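Local coordinates for aminotransferase, class V family protein (Trichomonas vaginalis, PDB 5F8V) that probably transfers the amino group of O-phospho-L-serine to 2-oxoglutarate, using pyridoxal 5'-phosphate, in the biosynthesis of L-serine, at residues 104-107 with 108-112; 136-139 with 140-143. All coordinates share one frame; numbering follows the deposited sequence.

Contact 1: residues 104-107 with 108-112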
ATOM      1  N   TRP A 104     -11.866   1.342  16.821  1.00 14.01           N
ATOM      2  CA  TRP A 104     -11.776   1.446  15.356  1.00 14.27           C
ATOM      3  C   TRP A 104     -13.051   1.987  14.706  1.00 14.17           C
ATOM      4  O   TRP A 104     -12.971   2.819  13.796  1.00 13.63           O
ATOM      5  CB  TRP A 104     -11.343   0.124  14.720  1.00 14.98           C
ATOM      6  CG  TRP A 104      -9.963  -0.280  15.145  1.00 15.39           C
ATOM      7  CD1 TRP A 104      -9.623  -1.364  15.892  1.00 15.45           C
ATOM      8  CD2 TRP A 104      -8.747   0.430  14.886  1.00 15.95           C
ATOM      9  NE1 TRP A 104      -8.268  -1.390  16.102  1.00 15.82           N
ATOM     10  CE2 TRP A 104      -7.703  -0.302  15.491  1.00 16.16           C
ATOM     11  CE3 TRP A 104      -8.438   1.614  14.199  1.00 16.07           C
ATOM     12  CZ2 TRP A 104      -6.364   0.110  15.430  1.00 16.48           C
ATOM     13  CZ3 TRP A 104      -7.097   2.027  14.139  1.00 16.10           C
ATOM     14  CH2 TRP A 104      -6.084   1.275  14.754  1.00 16.34           C
ATOM     15  N   SER A 105     -14.211   1.522  15.158  1.00 13.93           N
ATOM     16  CA  SER A 105     -15.485   2.096  14.694  1.00 14.63           C
ATOM     17  C   SER A 105     -15.576   3.581  15.035  1.00 14.88           C
ATOM     18  O   SER A 105     -16.021   4.378  14.204  1.00 14.23           O
ATOM     19  CB  SER A 105     -16.679   1.350  15.281  1.00 14.62           C
ATOM     20  OG  SER A 105     -16.579   1.254  16.682  1.00 14.92           O
ATOM     21  N   LYS A 106     -15.114   3.947  16.236  1.00 15.41           N
ATOM     22  CA  LYS A 106     -15.051   5.356  16.645  1.00 15.98           C
ATOM     23  C   LYS A 106     -14.118   6.141  15.733  1.00 15.70           C
ATOM     24  O   LYS A 106     -14.454   7.253  15.333  1.00 15.71           O
ATOM     25  CB  LYS A 106     -14.605   5.513  18.105  1.00 16.64           C
ATOM     26  CG  LYS A 106     -14.760   6.941  18.653  1.00 17.67           C
ATOM     27  CD  LYS A 106     -13.907   7.179  19.897  1.00 18.46           C
ATOM     28  CE  LYS A 106     -14.148   8.571  20.483  1.00 18.97           C
ATOM     29  NZ  LYS A 106     -13.729   9.666  19.557  1.00 19.08           N
ATOM     30  N   LYS A 107     -12.949   5.578  15.424  1.00 15.83           N
ATOM     31  CA  LYS A 107     -12.039   6.200  14.448  1.00 16.21           C
ATOM     32  C   LYS A 107     -12.701   6.393  13.081  1.00 15.36           C
ATOM     33  O   LYS A 107     -12.529   7.431  12.449  1.00 15.31           O
ATOM     34  CB  LYS A 107     -10.738   5.398  14.270  1.00 17.14           C
ATOM     35  CG  LYS A 107      -9.716   5.452  15.410  1.00 18.02           C
ATOM     36  CD  LYS A 107      -9.488   6.834  16.012  1.00 19.24           C
ATOM     37  CE  LYS A 107      -8.888   7.836  15.027  1.00 20.38           C
ATOM     38  NZ  LYS A 107      -9.403   9.223  15.257  1.00 20.80           N
ATOM     39  N   ALA A 108     -13.454   5.404  12.626  1.00 14.80           N
ATOM     40  CA  ALA A 108     -14.141   5.509  11.326  1.00 14.62           C
ATOM     41  C   ALA A 108     -15.199   6.618  11.355  1.00 14.39           C
ATOM     42  O   ALA A 108     -15.294   7.437  10.433  1.00 13.44           O
ATOM     43  CB  ALA A 108     -14.760   4.174  10.947  1.00 14.44           C
ATOM     44  N   PHE A 109     -15.972   6.643  12.441  1.00 14.49           N
ATOM     45  CA  PHE A 109     -16.936   7.704  12.695  1.00 14.91           C
ATOM     46  C   PHE A 109     -16.272   9.078  12.677  1.00 14.71           C
ATOM     47  O   PHE A 109     -16.775   9.991  12.013  1.00 14.65           O
ATOM     48  CB  PHE A 109     -17.658   7.446  14.023  1.00 15.75           C
ATOM     49  CG  PHE A 109     -18.436   8.622  14.557  1.00 16.48           C
ATOM     50  CD1 PHE A 109     -17.959   9.354  15.642  1.00 16.92           C
ATOM     51  CD2 PHE A 109     -19.667   8.973  14.002  1.00 17.35           C
ATOM     52  CE1 PHE A 109     -18.689  10.425  16.156  1.00 17.48           C
ATOM     53  CE2 PHE A 109     -20.397  10.049  14.505  1.00 17.82           C
ATOM     54  CZ  PHE A 109     -19.907  10.775  15.586  1.00 17.64           C
ATOM     55  N   ASP A 110     -15.141   9.217  13.375  1.00 14.58           N
ATOM     56  CA  ASP A 110     -14.456  10.513  13.489  1.00 14.68           C
ATOM     57  C   ASP A 110     -13.921  11.021  12.145  1.00 14.80           C
ATOM     58  O   ASP A 110     -13.926  12.231  11.896  1.00 14.79           O
ATOM     59  CB  ASP A 110     -13.299  10.445  14.497  1.00 15.12           C
ATOM     60  CG  ASP A 110     -13.766  10.288  15.946  1.00 15.53           C
ATOM     61  OD1 ASP A 110     -14.910  10.651  16.288  1.00 16.49           O
ATOM     62  OD2 ASP A 110     -12.966   9.797  16.760  1.00 15.79           O
ATOM     63  N   GLU A 111     -13.452  10.114  11.288  1.00 14.58           N
ATOM     64  CA  GLU A 111     -12.965  10.513   9.968  1.00 15.33           C
ATOM     65  C   GLU A 111     -14.102  11.035   9.080  1.00 15.49           C
ATOM     66  O   GLU A 111     -13.942  12.061   8.415  1.00 14.53           O
ATOM     67  CB  GLU A 111     -12.172   9.373   9.302  1.00 15.60           C
ATOM     68  CG  GLU A 111     -11.756   9.580   7.843  1.00 15.98           C
ATOM     69  CD  GLU A 111     -10.799  10.741   7.602  1.00 16.59           C
ATOM     70  OE1 GLU A 111     -10.484  11.523   8.525  1.00 17.07           O
ATOM     71  OE2 GLU A 111     -10.345  10.882   6.452  1.00 16.97           O
ATOM     72  N   CYS A 112     -15.242  10.350   9.092  1.00 16.42           N
ATOM     73  CA  CYS A 112     -16.430  10.829   8.370  1.00 17.33           C
ATOM     74  C   CYS A 112     -16.912  12.198   8.912  1.00 18.16           C
ATOM     75  O   CYS A 112     -17.219  13.102   8.135  1.00 17.42           O
ATOM     76  CB  CYS A 112     -17.557   9.804   8.432  1.00 17.33           C
ATOM     77  SG  CYS A 112     -18.928  10.166   7.299  1.00 17.76           S
TER
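Two neighbouring lysines, Lys106 and Lys107, converge on a single carboxylate oxygen, OD2 of Asp110. The grip is unequal: Lys106 NZ donates to OD2 at 2.9 Å on its syn lone pair, the side facing OD1, while Lys107 NZ stays 3.9 Å from OD2, a long salt bridge. Lys106 runs out nearly straight with CG anti to its backbone N (chi1 -170°), and a bend at the last torsion (chi4 -64°) brings the ammonium group in at the edge of the carboxylate. Lys107 sets out with CG anti to its carbonyl carbon and curls through its three remaining torsions, packing also on Tyr243 of the second subunit. Beneath the charges the backbone is plain alpha-helix, with Asp110 N bonded to Lys106 O at 2.9 Å and Phe109 N to Ser105 O at 2.9 Å. This is helix 103-115 of a beta-alpha-beta unit; Ala108 and Phe109 turn to Tyr98 of strand 95-98, and Ser105 OG meets Glu157. OD2 also lies 3.3 Å from Lys106 O, two acceptors side by side, so the nearby ammonium groups would be expected to offset that repulsion and to favour the ionised carboxylate.

Contact 2: residues 136-139 with 140-143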
ATOM      1  N   VAL A 136     -21.828  -4.732  23.261  1.00 23.43           N
ATOM      2  CA  VAL A 136     -22.426  -3.844  22.272  1.00 24.32           C
ATOM      3  C   VAL A 136     -23.739  -3.342  22.892  1.00 24.88           C
ATOM      4  O   VAL A 136     -24.511  -4.154  23.415  1.00 24.04           O
ATOM      5  CB  VAL A 136     -22.719  -4.577  20.950  1.00 24.43           C
ATOM      6  CG1 VAL A 136     -23.505  -3.693  19.984  1.00 24.65           C
ATOM      7  CG2 VAL A 136     -21.414  -5.047  20.323  1.00 24.34           C
ATOM      8  N   PRO A 137     -23.999  -2.016  22.847  1.00 25.75           N
ATOM      9  CA  PRO A 137     -25.262  -1.509  23.402  1.00 24.81           C
ATOM     10  C   PRO A 137     -26.477  -2.173  22.769  1.00 24.62           C
ATOM     11  O   PRO A 137     -26.438  -2.525  21.582  1.00 24.37           O
ATOM     12  CB  PRO A 137     -25.218  -0.019  23.062  1.00 24.96           C
ATOM     13  CG  PRO A 137     -23.766   0.296  22.984  1.00 25.02           C
ATOM     14  CD  PRO A 137     -23.147  -0.911  22.361  1.00 25.33           C
ATOM     15  N   ALA A 138     -27.523  -2.361  23.571  1.00 24.17           N
ATOM     16  CA  ALA A 138     -28.704  -3.121  23.171  1.00 24.33           C
ATOM     17  C   ALA A 138     -29.360  -2.516  21.927  1.00 23.96           C
ATOM     18  O   ALA A 138     -29.456  -1.290  21.806  1.00 23.33           O
ATOM     19  CB  ALA A 138     -29.701  -3.182  24.317  1.00 24.67           C
ATOM     20  N   ARG A 139     -29.772  -3.388  21.008  1.00 23.66           N
ATOM     21  CA  ARG A 139     -30.359  -2.999  19.718  1.00 23.70           C
ATOM     22  C   ARG A 139     -31.484  -1.961  19.842  1.00 23.57           C
ATOM     23  O   ARG A 139     -31.548  -1.012  19.060  1.00 22.64           O
ATOM     24  CB  ARG A 139     -30.863  -4.252  18.974  1.00 23.89           C
ATOM     25  CG  ARG A 139     -31.582  -4.015  17.646  1.00 23.92           C
ATOM     26  CD  ARG A 139     -30.707  -3.269  16.656  1.00 24.00           C
ATOM     27  NE  ARG A 139     -31.403  -2.929  15.412  1.00 23.96           N
ATOM     28  CZ  ARG A 139     -32.192  -1.864  15.228  1.00 24.41           C
ATOM     29  NH1 ARG A 139     -32.435  -0.990  16.212  1.00 23.91           N
ATOM     30  NH2 ARG A 139     -32.766  -1.672  14.040  1.00 24.62           N
ATOM     31  N   ASP A 140     -32.337  -2.127  20.852  1.00 24.20           N
ATOM     32  CA  ASP A 140     -33.514  -1.272  21.030  1.00 24.62           C
ATOM     33  C   ASP A 140     -33.203   0.154  21.512  1.00 24.04           C
ATOM     34  O   ASP A 140     -34.105   0.990  21.523  1.00 23.51           O
ATOM     35  CB  ASP A 140     -34.522  -1.938  21.985  1.00 25.15           C
ATOM     36  CG  ASP A 140     -34.975  -3.312  21.505  1.00 25.78           C
ATOM     37  OD1 ASP A 140     -35.310  -3.467  20.315  1.00 27.34           O
ATOM     38  OD2 ASP A 140     -35.016  -4.247  22.330  1.00 27.16           O
ATOM     39  N   THR A 141     -31.960   0.433  21.921  1.00 22.58           N
ATOM     40  CA  THR A 141     -31.532   1.796  22.283  1.00 22.00           C
ATOM     41  C   THR A 141     -30.915   2.564  21.116  1.00 22.13           C
ATOM     42  O   THR A 141     -30.652   3.764  21.237  1.00 21.96           O
ATOM     43  CB  THR A 141     -30.472   1.783  23.411  1.00 22.05           C
ATOM     44  OG1 THR A 141     -29.285   1.120  22.954  1.00 21.63           O
ATOM     45  CG2 THR A 141     -31.002   1.076  24.644  1.00 22.31           C
ATOM     46  N   TRP A 142     -30.662   1.869  20.007  1.00 22.22           N
ATOM     47  CA  TRP A 142     -30.050   2.471  18.829  1.00 23.39           C
ATOM     48  C   TRP A 142     -30.999   3.510  18.234  1.00 24.62           C
ATOM     49  O   TRP A 142     -32.192   3.236  18.060  1.00 23.61           O
ATOM     50  CB  TRP A 142     -29.743   1.401  17.771  1.00 23.32           C
ATOM     51  CG  TRP A 142     -28.721   0.356  18.183  1.00 23.19           C
ATOM     52  CD1 TRP A 142     -28.140   0.201  19.413  1.00 22.77           C
ATOM     53  CD2 TRP A 142     -28.208  -0.704  17.366  1.00 23.33           C
ATOM     54  NE1 TRP A 142     -27.295  -0.881  19.408  1.00 22.88           N
ATOM     55  CE2 TRP A 142     -27.311  -1.452  18.164  1.00 22.83           C
ATOM     56  CE3 TRP A 142     -28.402  -1.081  16.029  1.00 23.26           C
ATOM     57  CZ2 TRP A 142     -26.623  -2.565  17.678  1.00 23.05           C
ATOM     58  CZ3 TRP A 142     -27.721  -2.190  15.542  1.00 23.22           C
ATOM     59  CH2 TRP A 142     -26.842  -2.925  16.369  1.00 23.60           C
ATOM     60  N   LYS A 143     -30.458   4.693  17.941  1.00 25.98           N
ATOM     61  CA  LYS A 143     -31.196   5.782  17.302  1.00 27.62           C
ATOM     62  C   LYS A 143     -30.704   5.912  15.864  1.00 28.22           C
ATOM     63  O   LYS A 143     -29.648   6.497  15.614  1.00 29.02           O
ATOM     64  CB  LYS A 143     -31.007   7.097  18.081  1.00 29.11           C
ATOM     65  CG  LYS A 143     -32.089   7.385  19.124  1.00 30.69           C
ATOM     66  CD  LYS A 143     -32.242   6.264  20.143  1.00 32.22           C
ATOM     67  CE  LYS A 143     -33.400   6.512  21.092  1.00 33.97           C
ATOM     68  NZ  LYS A 143     -33.653   5.327  21.967  1.00 34.92           N
TER
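Arg139 first extends, its CG pointing away from the backbone N, then bends at chi2 (58°), which carries CD over one face of the Trp142 indole; Trp142 in turn sends its ring back over the turn with CG beside its own N (chi1 -64°). CD stands 3.5 Å from the centroid of the six-membered ring, a CH-pi contact offset toward the rim near CE3. The guanidinium lies almost parallel to the indole, their planes 4° apart, but is displaced from it, and its NE is bonded to Asp169 O. At the ring's edge, Trp142 NE1 donates to Pro137 O at 2.9 Å, from well above the carbonyl plane, and Val136 CG1 reaches CZ2 at 4.0 Å. The backbone between is a short 3-10 turn in the loop joining strands 121-124 and 148-154, with Thr141 N bonded to Ala138 O at 3.0 Å and Trp142 N to Arg139 O at 3.2 Å. Ala138 O is gripped twice, since Thr141 OG1 also donates to it at 2.7 Å, in the carbonyl plane. Beyond the turn, the Trp142 ring meets that of Phe151 in strand 148-154, the two planes not far from parallel. Lys143 pairs through its backbone with Val125.

Contacts 1 and 2 follow each other along the chain, on either side of strand 121-124: contact 1 lies in the helix leading to it, contact 2 in the loop running on to strand 148-154. Their centres are 18 Å apart and their nearest atoms about 9 Å, so they do not touch. Both are partly buried, but contact 1 sits nearer the chain centre, 15 Å against 23 Å, and touches the second subunit, which contact 2 does not. In contact 1 the outer side chains pair by charge over regular helical bonding; in contact 2 a buried aromatic ring lies against a short 3-10 turn, bonded through its N-H and covered on one face by Arg139.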